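Local coordinates for AT-rich DNA-binding protein (Thermus thermophilus, PDB 2DT5) that binds DNA as a homodimeric transcriptional repressor and probably adjusts transcription to the cellular NADH/NAD(+) redox state, at residues I12-I17 / K47-F52; E142-T147 / D158-A163; E19-Q24 / E32-L37; I8-T13 / A38-F43. The protein carries 1 engineered substitution. All blocks are in the same frame, centred on the assembly; numbering follows the deposited sequence.

How the contacts relate
Contacts 1, 3 and 4 belong to the N-terminal DNA-binding region, contact 2 to the Rossmann-type domain that holds NAD. The N-terminal three share helix 7-23, which meets helix 42-51 in contact 1, helix 31-37 in contact 3 and the turn between those two helices in contact 4. Their centres are 6 Å apart for contacts 1 and 4 and 11 Å for contact 3 from either. Along the chain, contact 3 falls within the spans bridged by contacts 1 and 4. Contact 2 comes later, its centre about 29 to 36 Å from the others, across the chain's centre, so the DNA-binding and dinucleotide-binding parts are packed separately. All but contact 3 also reach the second subunit.

Contact 1: I12-I17 / K47-F52; sequences ITYLRI and KDLSYF
Asp48 takes the phenol of Tyr14 from the helix opposite: Tyr14 OH donates a hydrogen bond to Asp48 OD2 over 2.9 Å. The two side chains meet at roughly a right angle, and the ring and carboxylate planes are turned 46° apart. The donor reaches OD2 on its anti side, 22° out of the carboxylate plane, while OD2 itself lies at the edge of the ring. With CG of Tyr14 beside its own backbone N and anti to the carbonyl carbon (chi1 -58°), the long phenol spans helices whose nearest CA atoms, of Tyr14 and Leu49, are 9.8 Å apart. Next along helix 42-51, Leu49 adds an apolar touch, its CD2 standing obliquely to the ring at 4.2 Å from Tyr14 CD1. Tyrosine suits this place because one side chain offers carbon to a leucine and a hydroxyl to an acid. Replacing Tyr14 by a phenylalanine removes that hydroxyl and would probably cost Asp48 OD2 one of its partners. The stronger partner of this carboxylate is Arg10, whose NE forms a salt bridge with the same oxygen. A buried negative charge is met by a cation and a phenol together, which probably stabilises its ionised form.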
# COMPACT_ATOMS: atom_id res chain seq x y z
N ILE B 12 3.39 -6.29 11.06
CA ILE B 12 2.10 -5.65 10.83
C ILE B 12 1.14 -6.69 10.25
O ILE B 12 -0.03 -6.74 10.62
CB ILE B 12 2.26 -4.43 9.87
CG1 ILE B 12 3.11 -3.35 10.57
CG2 ILE B 12 0.87 -3.85 9.48
CD1 ILE B 12 3.66 -2.24 9.66
N THR B 13 1.64 -7.54 9.35
CA THR B 13 0.78 -8.58 8.79
C THR B 13 0.29 -9.54 9.87
O THR B 13 -0.90 -9.88 9.93
CB THR B 13 1.53 -9.40 7.74
OG1 THR B 13 1.90 -8.55 6.65
CG2 THR B 13 0.66 -10.53 7.24
N TYR B 14 1.21 -9.98 10.73
CA TYR B 14 0.88 -10.91 11.81
C TYR B 14 -0.18 -10.30 12.71
O TYR B 14 -1.08 -11.00 13.21
CB TYR B 14 2.13 -11.21 12.66
CG TYR B 14 3.31 -11.79 11.90
CD1 TYR B 14 4.61 -11.57 12.33
CD2 TYR B 14 3.12 -12.59 10.77
CE1 TYR B 14 5.71 -12.12 11.67
CE2 TYR B 14 4.22 -13.15 10.09
CZ TYR B 14 5.51 -12.91 10.56
OH TYR B 14 6.61 -13.41 9.91
N LEU B 15 -0.09 -8.99 12.92
CA LEU B 15 -1.04 -8.31 13.77
C LEU B 15 -2.44 -8.30 13.15
O LEU B 15 -3.43 -8.51 13.86
CB LEU B 15 -0.57 -6.89 14.06
CG LEU B 15 -1.51 -6.08 14.95
CD1 LEU B 15 -1.66 -6.78 16.30
CD2 LEU B 15 -0.97 -4.66 15.14
N ARG B 16 -2.52 -8.07 11.84
CA ARG B 16 -3.83 -8.07 11.15
C ARG B 16 -4.44 -9.46 11.32
O ARG B 16 -5.59 -9.59 11.72
CB ARG B 16 -3.68 -7.78 9.63
CG ARG B 16 -3.13 -6.41 9.31
CD ARG B 16 -3.64 -5.38 10.30
NE ARG B 16 -3.03 -4.07 10.11
CZ ARG B 16 -3.06 -3.09 11.01
NH1 ARG B 16 -3.67 -3.27 12.18
NH2 ARG B 16 -2.50 -1.93 10.73
N ILE B 17 -3.64 -10.48 11.02
CA ILE B 17 -4.05 -11.87 11.14
C ILE B 17 -4.56 -12.17 12.56
O ILE B 17 -5.62 -12.75 12.74
CB ILE B 17 -2.89 -12.79 10.84
CG1 ILE B 17 -2.51 -12.66 9.36
CG2 ILE B 17 -3.24 -14.22 11.21
CD1 ILE B 17 -1.24 -13.37 8.99
N LYS B 47 11.53 -17.06 13.71
CA LYS B 47 12.72 -16.22 13.70
C LYS B 47 12.32 -14.76 14.02
O LYS B 47 12.95 -14.10 14.84
CB LYS B 47 13.42 -16.31 12.34
CG LYS B 47 14.57 -15.33 12.17
CD LYS B 47 15.26 -15.49 10.81
CE LYS B 47 16.40 -14.49 10.64
NZ LYS B 47 17.24 -14.78 9.43
N ASP B 48 11.25 -14.28 13.40
CA ASP B 48 10.79 -12.91 13.63
C ASP B 48 10.33 -12.66 15.06
O ASP B 48 10.76 -11.69 15.71
CB ASP B 48 9.63 -12.54 12.71
CG ASP B 48 10.06 -12.27 11.28
OD1 ASP B 48 11.28 -12.13 11.02
OD2 ASP B 48 9.15 -12.20 10.41
N LEU B 49 9.45 -13.52 15.55
CA LEU B 49 8.92 -13.34 16.90
C LEU B 49 9.94 -13.62 18.01
O LEU B 49 9.81 -13.10 19.12
CB LEU B 49 7.65 -14.17 17.07
CG LEU B 49 6.56 -13.79 16.06
CD1 LEU B 49 5.31 -14.60 16.30
CD2 LEU B 49 6.25 -12.29 16.16
N SER B 50 10.96 -14.41 17.70
CA SER B 50 12.01 -14.70 18.65
C SER B 50 12.84 -13.42 18.75
O SER B 50 13.05 -12.88 19.85
CB SER B 50 12.90 -15.84 18.15
OG SER B 50 12.22 -17.08 18.24
N TYR B 51 13.29 -12.92 17.60
CA TYR B 51 14.09 -11.70 17.59
C TYR B 51 13.44 -10.58 18.40
O TYR B 51 14.10 -9.92 19.17
CB TYR B 51 14.32 -11.19 16.17
CG TYR B 51 15.13 -9.90 16.11
CD1 TYR B 51 16.52 -9.94 16.16
CD2 TYR B 51 14.50 -8.66 16.01
CE1 TYR B 51 17.28 -8.77 16.10
CE2 TYR B 51 15.26 -7.47 15.95
CZ TYR B 51 16.66 -7.55 15.99
OH TYR B 51 17.43 -6.41 15.95
N PHE B 52 12.13 -10.39 18.22
CA PHE B 52 11.44 -9.33 18.96
C PHE B 52 10.92 -9.72 20.33
O PHE B 52 10.14 -8.99 20.93
CB PHE B 52 10.32 -8.73 18.10
CG PHE B 52 10.82 -7.93 16.91
CD1 PHE B 52 10.96 -8.53 15.67
CD2 PHE B 52 11.20 -6.60 17.07
CE1 PHE B 52 11.49 -7.81 14.59
CE2 PHE B 52 11.73 -5.88 16.00
CZ PHE B 52 11.88 -6.49 14.76

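Contact 2: E142-T147 / D158-A163; sequences EIALLT and DLLVAA. With NAD (nicotinamide-adenine-dinucleotide), chain L.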
# COMPACT_ATOMS: atom_id res chain seq x y z
N GLU B 142 3.82 14.46 16.05
CA GLU B 142 5.03 13.76 15.66
C GLU B 142 5.08 13.32 14.20
O GLU B 142 6.15 13.27 13.60
CB GLU B 142 5.24 12.51 16.54
CG GLU B 142 5.42 12.76 18.03
CD GLU B 142 4.12 13.07 18.76
OE1 GLU B 142 3.07 12.52 18.39
OE2 GLU B 142 4.16 13.86 19.73
N ILE B 143 3.91 13.01 13.63
CA ILE B 143 3.83 12.52 12.25
C ILE B 143 3.01 13.44 11.32
O ILE B 143 1.93 13.88 11.67
CB ILE B 143 3.20 11.10 12.24
CG1 ILE B 143 4.13 10.14 12.99
CG2 ILE B 143 2.90 10.64 10.81
CD1 ILE B 143 3.62 8.70 13.12
N ALA B 144 3.54 13.71 10.13
CA ALA B 144 2.81 14.56 9.21
C ALA B 144 2.44 13.81 7.94
O ALA B 144 3.26 13.09 7.38
CB ALA B 144 3.66 15.80 8.84
N LEU B 145 1.20 13.97 7.49
CA LEU B 145 0.72 13.35 6.25
C LEU B 145 0.89 14.45 5.18
O LEU B 145 0.19 15.47 5.20
CB LEU B 145 -0.76 12.92 6.38
CG LEU B 145 -1.02 11.55 7.02
CD1 LEU B 145 -0.32 11.45 8.35
CD2 LEU B 145 -2.53 11.32 7.20
N LEU B 146 1.84 14.24 4.28
CA LEU B 146 2.14 15.22 3.25
C LEU B 146 1.34 14.98 1.99
O LEU B 146 1.62 14.07 1.23
CB LEU B 146 3.63 15.21 2.92
CG LEU B 146 4.12 16.41 2.09
CD1 LEU B 146 3.67 17.72 2.76
CD2 LEU B 146 5.63 16.38 1.95
N THR B 147 0.37 15.85 1.75
CA THR B 147 -0.50 15.75 0.59
C THR B 147 -0.54 17.06 -0.21
O THR B 147 -1.62 17.57 -0.52
CB THR B 147 -1.93 15.35 1.03
OG1 THR B 147 -2.33 16.19 2.12
CG2 THR B 147 -1.93 13.89 1.54
N ASP B 158 10.71 20.46 4.24
CA ASP B 158 11.74 21.27 4.90
C ASP B 158 11.11 22.03 6.05
O ASP B 158 11.66 22.09 7.16
CB ASP B 158 12.34 22.26 3.90
CG ASP B 158 13.15 21.57 2.82
OD1 ASP B 158 13.42 22.21 1.78
OD2 ASP B 158 13.54 20.40 3.02
N LEU B 159 9.94 22.61 5.80
CA LEU B 159 9.22 23.34 6.83
C LEU B 159 8.83 22.42 7.99
O LEU B 159 8.87 22.82 9.15
CB LEU B 159 7.97 23.99 6.24
CG LEU B 159 8.25 25.16 5.29
CD1 LEU B 159 6.94 25.67 4.66
CD2 LEU B 159 8.95 26.27 6.07
N LEU B 160 8.46 21.18 7.66
CA LEU B 160 8.07 20.21 8.69
C LEU B 160 9.29 19.83 9.52
O LEU B 160 9.21 19.77 10.75
CB LEU B 160 7.45 18.96 8.04
CG LEU B 160 5.98 19.15 7.66
CD1 LEU B 160 5.51 18.05 6.71
CD2 LEU B 160 5.14 19.17 8.93
N VAL B 161 10.41 19.59 8.86
CA VAL B 161 11.63 19.24 9.58
C VAL B 161 11.95 20.39 10.53
O VAL B 161 12.17 20.18 11.73
CB VAL B 161 12.80 19.04 8.62
CG1 VAL B 161 14.10 18.85 9.41
CG2 VAL B 161 12.54 17.83 7.72
N ALA B 162 11.96 21.60 10.00
CA ALA B 162 12.27 22.78 10.81
C ALA B 162 11.36 22.91 12.03
O ALA B 162 11.83 23.26 13.12
CB ALA B 162 12.17 24.03 9.96
N ALA B 163 10.07 22.63 11.85
CA ALA B 163 9.12 22.75 12.95
C ALA B 163 9.27 21.63 13.99
O ALA B 163 8.71 21.72 15.08
CB ALA B 163 7.69 22.78 12.41
PA NAD L . -4.88 19.41 -4.70
O1A NAD L . -6.36 19.16 -4.67
O2A NAD L . -4.31 20.32 -5.74
O5B NAD L . -4.53 19.91 -3.26
C5B NAD L . -3.19 20.29 -2.87
C4B NAD L . -3.34 21.22 -1.69
O4B NAD L . -1.96 21.55 -1.31
C3B NAD L . -3.98 22.64 -1.99
O3B NAD L . -5.11 22.86 -1.09
C2B NAD L . -2.86 23.65 -1.77
O2B NAD L . -3.21 24.91 -1.35
C1B NAD L . -2.00 22.85 -0.80
N9A NAD L . -0.62 23.28 -0.76
C8A NAD L . 0.31 23.63 -1.75
N7A NAD L . 1.49 23.95 -1.25
C5A NAD L . 1.41 23.84 0.09
C6A NAD L . 2.37 24.06 1.18
N6A NAD L . 3.61 24.45 0.97
N1A NAD L . 1.87 23.82 2.46
C2A NAD L . 0.61 23.42 2.75
N3A NAD L . -0.34 23.20 1.75
C4A NAD L . 0.10 23.43 0.43
O3 NAD L . -4.12 18.01 -4.82
PN NAD L . -4.62 16.46 -4.55
O1N NAD L . -5.30 15.95 -5.75
O2N NAD L . -5.35 16.50 -3.24
O5D NAD L . -3.19 15.72 -4.44
C5D NAD L . -2.28 16.02 -3.34
C4D NAD L . -1.05 15.21 -3.48
O4D NAD L . -1.42 13.75 -3.43
C3D NAD L . -0.30 15.37 -4.87
O3D NAD L . 1.13 15.34 -4.68
C2D NAD L . -0.76 14.14 -5.63
O2D NAD L . 0.02 13.80 -6.72
C1D NAD L . -0.74 13.07 -4.47
N1N NAD L . -1.41 11.81 -4.91
C2N NAD L . -0.88 10.63 -4.32
C3N NAD L . -1.54 9.48 -4.31
C7N NAD L . -0.90 8.26 -3.71
O7N NAD L . -1.43 7.15 -3.94
N7N NAD L . 0.24 8.40 -3.01
C4N NAD L . -2.94 9.36 -4.91
C5N NAD L . -3.64 10.70 -4.75
C6N NAD L . -2.87 11.83 -5.09
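Leu160, on helix 150-163, packs against strand 143-146, and its course explains the whole contact. Its CB is still 5.0 Å from Ala144 CB, clear of any touch with the strand. CG, placed beside the backbone N and anti to the carbonyl carbon (chi1 -81°), is already 4.2 Å from Ala144 CB and directs both methyls onto the strand. CD1 comes to 3.6 Å from Ala144 CB, and CD2 to 3.7 Å from that same carbon, so the fork of the leucine straddles a single methyl group. CD1 also approaches the next inward-facing residue of the strand, Leu146, with 4.4 Å between Leu160 CD1 and Leu146 CD1, a looser apolar touch. Alanine suits the central place because its short side chain lets the helix come near: the CA atoms of Ala144 and Leu160 are 7.7 Å apart. Leucine suits the helix because a branched tip can cover so small a residue with two methyls. Nothing polar links the two segments. Beyond them, Ile168 of the next strand touches both Leu160 and Leu146, while Leu145 points to the other side of the sheet, where it meets Leu95. Just past the strand comes Thr147, whose O lies 3.3 Å from NAD C5D and whose OG1 is hydrogen-bonded to Gly87 O. Strand 143-146, helix 150-163 and the parallel strand 167-170 form a beta-alpha-beta unit, the building block of the Rossmann fold, with the dinucleotide at the C-terminal end of its first strand.

Contact 3: E19-Q24 / E32-L37; sequences EELEAQ and EQLGGL. Engineered in segment 32-37: Gly36 (natural residue Glu).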
# COMPACT_ATOMS: atom_id res chain seq x y z
N GLU B 19 -5.64 -10.07 14.74
CA GLU B 19 -6.84 -9.29 15.00
C GLU B 19 -8.04 -10.07 14.47
O GLU B 19 -9.10 -10.06 15.09
CB GLU B 19 -6.79 -7.93 14.29
CG GLU B 19 -5.69 -6.98 14.75
CD GLU B 19 -5.59 -5.73 13.87
OE1 GLU B 19 -5.53 -5.87 12.63
OE2 GLU B 19 -5.56 -4.61 14.43
N GLU B 20 -7.86 -10.73 13.33
CA GLU B 20 -8.96 -11.50 12.75
C GLU B 20 -9.10 -12.87 13.41
O GLU B 20 -10.21 -13.37 13.53
CB GLU B 20 -8.83 -11.60 11.22
CG GLU B 20 -7.43 -11.85 10.66
CD GLU B 20 -7.39 -11.76 9.11
OE1 GLU B 20 -7.79 -10.70 8.57
OE2 GLU B 20 -6.94 -12.73 8.46
N LEU B 21 -7.99 -13.46 13.83
CA LEU B 21 -8.07 -14.74 14.52
C LEU B 21 -8.84 -14.47 15.81
O LEU B 21 -9.68 -15.26 16.23
CB LEU B 21 -6.68 -15.27 14.86
CG LEU B 21 -5.95 -16.04 13.76
CD1 LEU B 21 -4.58 -16.45 14.24
CD2 LEU B 21 -6.76 -17.28 13.40
N GLU B 22 -8.55 -13.33 16.43
CA GLU B 22 -9.21 -12.95 17.68
C GLU B 22 -10.69 -12.67 17.42
O GLU B 22 -11.54 -12.93 18.27
CB GLU B 22 -8.56 -11.70 18.29
CG GLU B 22 -9.12 -11.33 19.66
CD GLU B 22 -8.56 -10.02 20.21
OE1 GLU B 22 -8.85 -8.95 19.62
OE2 GLU B 22 -7.82 -10.06 21.22
N ALA B 23 -10.99 -12.13 16.24
CA ALA B 23 -12.38 -11.83 15.91
C ALA B 23 -13.14 -13.15 15.74
O ALA B 23 -14.33 -13.23 16.04
CB ALA B 23 -12.44 -11.02 14.62
N GLN B 24 -12.43 -14.17 15.27
CA GLN B 24 -13.01 -15.49 15.06
C GLN B 24 -13.05 -16.32 16.35
O GLN B 24 -13.26 -17.53 16.30
CB GLN B 24 -12.20 -16.24 14.01
CG GLN B 24 -12.11 -15.53 12.67
CD GLN B 24 -11.13 -16.21 11.73
OE1 GLN B 24 -9.92 -16.23 11.98
NE2 GLN B 24 -11.64 -16.77 10.64
N GLU B 32 3.04 -22.09 12.61
CA GLU B 32 2.64 -22.71 11.37
C GLU B 32 1.35 -22.08 10.86
O GLU B 32 1.24 -21.70 9.70
CB GLU B 32 2.48 -24.21 11.57
CG GLU B 32 2.30 -24.98 10.28
CD GLU B 32 2.52 -26.47 10.45
OE1 GLU B 32 3.68 -26.87 10.69
OE2 GLU B 32 1.52 -27.22 10.35
N GLN B 33 0.37 -21.94 11.74
CA GLN B 33 -0.89 -21.32 11.35
C GLN B 33 -0.65 -19.87 10.94
O GLN B 33 -1.19 -19.41 9.94
CB GLN B 33 -1.88 -21.37 12.51
CG GLN B 33 -3.13 -20.57 12.25
CD GLN B 33 -4.03 -20.50 13.47
OE1 GLN B 33 -5.12 -19.94 13.43
NE2 GLN B 33 -3.56 -21.07 14.58
N LEU B 34 0.16 -19.15 11.72
CA LEU B 34 0.48 -17.75 11.40
C LEU B 34 1.23 -17.68 10.07
O LEU B 34 0.92 -16.88 9.21
CB LEU B 34 1.34 -17.13 12.51
CG LEU B 34 0.75 -15.99 13.34
CD1 LEU B 34 -0.68 -16.28 13.72
CD2 LEU B 34 1.60 -15.81 14.59
N GLY B 35 2.21 -18.55 9.91
CA GLY B 35 3.00 -18.56 8.69
C GLY B 35 2.16 -18.76 7.46
O GLY B 35 2.42 -18.16 6.41
N GLY B 36 1.15 -19.61 7.58
CA GLY B 36 0.26 -19.89 6.47
C GLY B 36 -0.60 -18.70 6.14
O GLY B 36 -0.66 -18.27 4.99
N LEU B 37 -1.25 -18.14 7.15
CA LEU B 37 -2.10 -16.98 6.94
C LEU B 37 -1.35 -15.76 6.42
O LEU B 37 -1.93 -14.92 5.74
CB LEU B 37 -2.82 -16.62 8.23
CG LEU B 37 -3.73 -17.70 8.81
CD1 LEU B 37 -4.40 -17.19 10.08
CD2 LEU B 37 -4.78 -18.09 7.76
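Leu21 is the one residue of 19-24 that carries the contact, and it meets three side chains of helix 31-37. The apolar touches come first. Leu21 CD1 lies 3.9 Å from Leu34 CD1, the two side chains running at a slant to each other, whereas Leu37 comes tip to tip, its CD1 4.1 Å from Leu21 CD2. Leucine suits all three places, since its forked end can span a gap between helices whose short segments keep their axes 12.6 Å apart and cross at 115°. The second kind of meeting is between carbon and a polar atom. Gln33 stretches in from the opposite direction, with CG anti to its backbone N (chi1 171°) and the chain extended beyond it, which brings the amide oxygen against the leucine fork: OE1 is 3.1 Å from Leu21 CD2 and 3.6 Å from Leu21 CD1. The shorter is tight for an oxygen against a methyl; no hydrogen bond joins the segments. A glutamine fits this partly exposed margin because its extended chain brings the amide to the rim, where a polar group can be tolerated. Cutting Leu21 back to an alanine would probably open a gap between the helices and leave the tips of Leu34 and Leu37 without their apolar mate. Leu21 also touches Thr29 of strand 28-29, which lies between the two helices in sequence. Leu34 turns inward, against Ile17 and Leu18 of helix 7-23 and Leu67 of helix 64-75, tying the predicted helix-turn-helix region to the helix that follows it.

Contact 4: I8-T13 / A38-F43; sequences ISRLIT and AQVTAF
Thr13 and Ala38 make the closest approach, with Thr13 CG2 at 3.6 Å from Ala38 CB and 4.1 Å from Ala38 CA. CG2 stands anti to the backbone N of Thr13, which brings the methyl against Ala38 and leaves OG1 on the N side, next to the helix's own backbone. Ala38 suits its place by being small: the chain can pass near helix 7-23, the CA atoms of Thr13 and Ala38 being 6.4 Å apart, and the same methyl also packs on Tyr14 and Ile17. At Gln39 a positive phi (60°) closes helix 31-37 in a Schellman motif, and Thr41 begins helix 42-51 as its N-cap, with OG1 bonded to Gln44 N. Residues 38-41 thus form the turn of the helix-turn-helix predicted here, consistent with the winged-helix type of DNA-binding domain. Arg10 adds the other touch, through its aliphatic part: CD lies 4.3 Å from Val40 CG1, while NE, the next atom, makes the salt bridge to Asp48 of helix 42-51. An arginine fits because its CD can touch a valine while the adjoining NE pairs with an acid. Val40 in turn packs on Val45, and its backbone N probably bonds to Gly35 O.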
# COMPACT_ATOMS: atom_id res chain seq x y z
N ILE B 8 9.32 -5.20 9.49
CA ILE B 8 8.23 -4.52 10.19
C ILE B 8 6.89 -4.76 9.48
O ILE B 8 5.84 -4.87 10.13
CB ILE B 8 8.49 -3.02 10.35
CG1 ILE B 8 9.88 -2.79 10.96
CG2 ILE B 8 7.45 -2.42 11.29
CD1 ILE B 8 10.08 -3.51 12.31
N SER B 9 6.92 -4.86 8.16
CA SER B 9 5.70 -5.14 7.39
C SER B 9 5.18 -6.52 7.79
O SER B 9 3.98 -6.73 7.94
CB SER B 9 5.99 -5.09 5.88
OG SER B 9 6.32 -3.77 5.46
N ARG B 10 6.09 -7.48 7.97
CA ARG B 10 5.66 -8.81 8.39
C ARG B 10 4.97 -8.75 9.77
O ARG B 10 3.93 -9.38 9.98
CB ARG B 10 6.84 -9.76 8.44
CG ARG B 10 7.34 -10.18 7.07
CD ARG B 10 8.07 -11.53 7.15
NE ARG B 10 9.28 -11.47 7.97
CZ ARG B 10 10.40 -10.85 7.61
NH1 ARG B 10 10.46 -10.23 6.43
NH2 ARG B 10 11.45 -10.86 8.41
N LEU B 11 5.54 -8.00 10.70
CA LEU B 11 4.94 -7.89 12.02
C LEU B 11 3.53 -7.31 11.91
O LEU B 11 2.59 -7.77 12.57
CB LEU B 11 5.80 -7.02 12.95
CG LEU B 11 7.20 -7.55 13.29
CD1 LEU B 11 7.85 -6.63 14.32
CD2 LEU B 11 7.10 -8.96 13.84
N ILE B 12 3.39 -6.29 11.06
CA ILE B 12 2.10 -5.65 10.83
C ILE B 12 1.14 -6.69 10.25
O ILE B 12 -0.03 -6.74 10.62
CB ILE B 12 2.26 -4.43 9.87
CG1 ILE B 12 3.11 -3.35 10.57
CG2 ILE B 12 0.87 -3.85 9.48
CD1 ILE B 12 3.66 -2.24 9.66
N THR B 13 1.64 -7.54 9.35
CA THR B 13 0.78 -8.58 8.79
C THR B 13 0.29 -9.54 9.87
O THR B 13 -0.90 -9.88 9.93
CB THR B 13 1.53 -9.40 7.74
OG1 THR B 13 1.90 -8.55 6.65
CG2 THR B 13 0.66 -10.53 7.24
N ALA B 38 -0.06 -15.66 6.73
CA ALA B 38 0.73 -14.51 6.28
C ALA B 38 1.58 -14.88 5.07
O ALA B 38 2.36 -14.06 4.58
CB ALA B 38 1.63 -14.03 7.42
N GLN B 39 1.45 -16.12 4.61
CA GLN B 39 2.21 -16.61 3.47
C GLN B 39 3.72 -16.55 3.69
O GLN B 39 4.48 -16.16 2.80
CB GLN B 39 1.83 -15.83 2.20
CG GLN B 39 0.33 -15.76 1.95
CD GLN B 39 -0.02 -15.35 0.53
OE1 GLN B 39 -1.09 -14.78 0.28
NE2 GLN B 39 0.86 -15.64 -0.42
N VAL B 40 4.15 -16.96 4.88
CA VAL B 40 5.57 -17.00 5.19
C VAL B 40 5.80 -18.32 5.93
O VAL B 40 4.92 -18.79 6.64
CB VAL B 40 6.00 -15.80 6.10
CG1 VAL B 40 5.39 -14.49 5.57
CG2 VAL B 40 5.57 -16.03 7.51
N THR B 41 6.99 -18.91 5.77
CA THR B 41 7.30 -20.18 6.42
C THR B 41 7.20 -20.08 7.94
O THR B 41 7.49 -19.04 8.53
CB THR B 41 8.72 -20.68 6.04
OG1 THR B 41 9.71 -19.85 6.66
CG2 THR B 41 8.93 -20.63 4.52
N ALA B 42 6.78 -21.17 8.57
CA ALA B 42 6.67 -21.23 10.02
C ALA B 42 8.00 -20.77 10.62
O ALA B 42 8.04 -20.11 11.65
CB ALA B 42 6.36 -22.66 10.45
N PHE B 43 9.08 -21.13 9.94
CA PHE B 43 10.43 -20.77 10.35
C PHE B 43 10.62 -19.25 10.42
O PHE B 43 11.18 -18.73 11.39
CB PHE B 43 11.44 -21.36 9.36
CG PHE B 43 12.85 -20.90 9.59
CD1 PHE B 43 13.54 -21.28 10.74
CD2 PHE B 43 13.50 -20.09 8.65
CE1 PHE B 43 14.86 -20.85 10.96
CE2 PHE B 43 14.81 -19.66 8.86
CZ PHE B 43 15.49 -20.05 10.02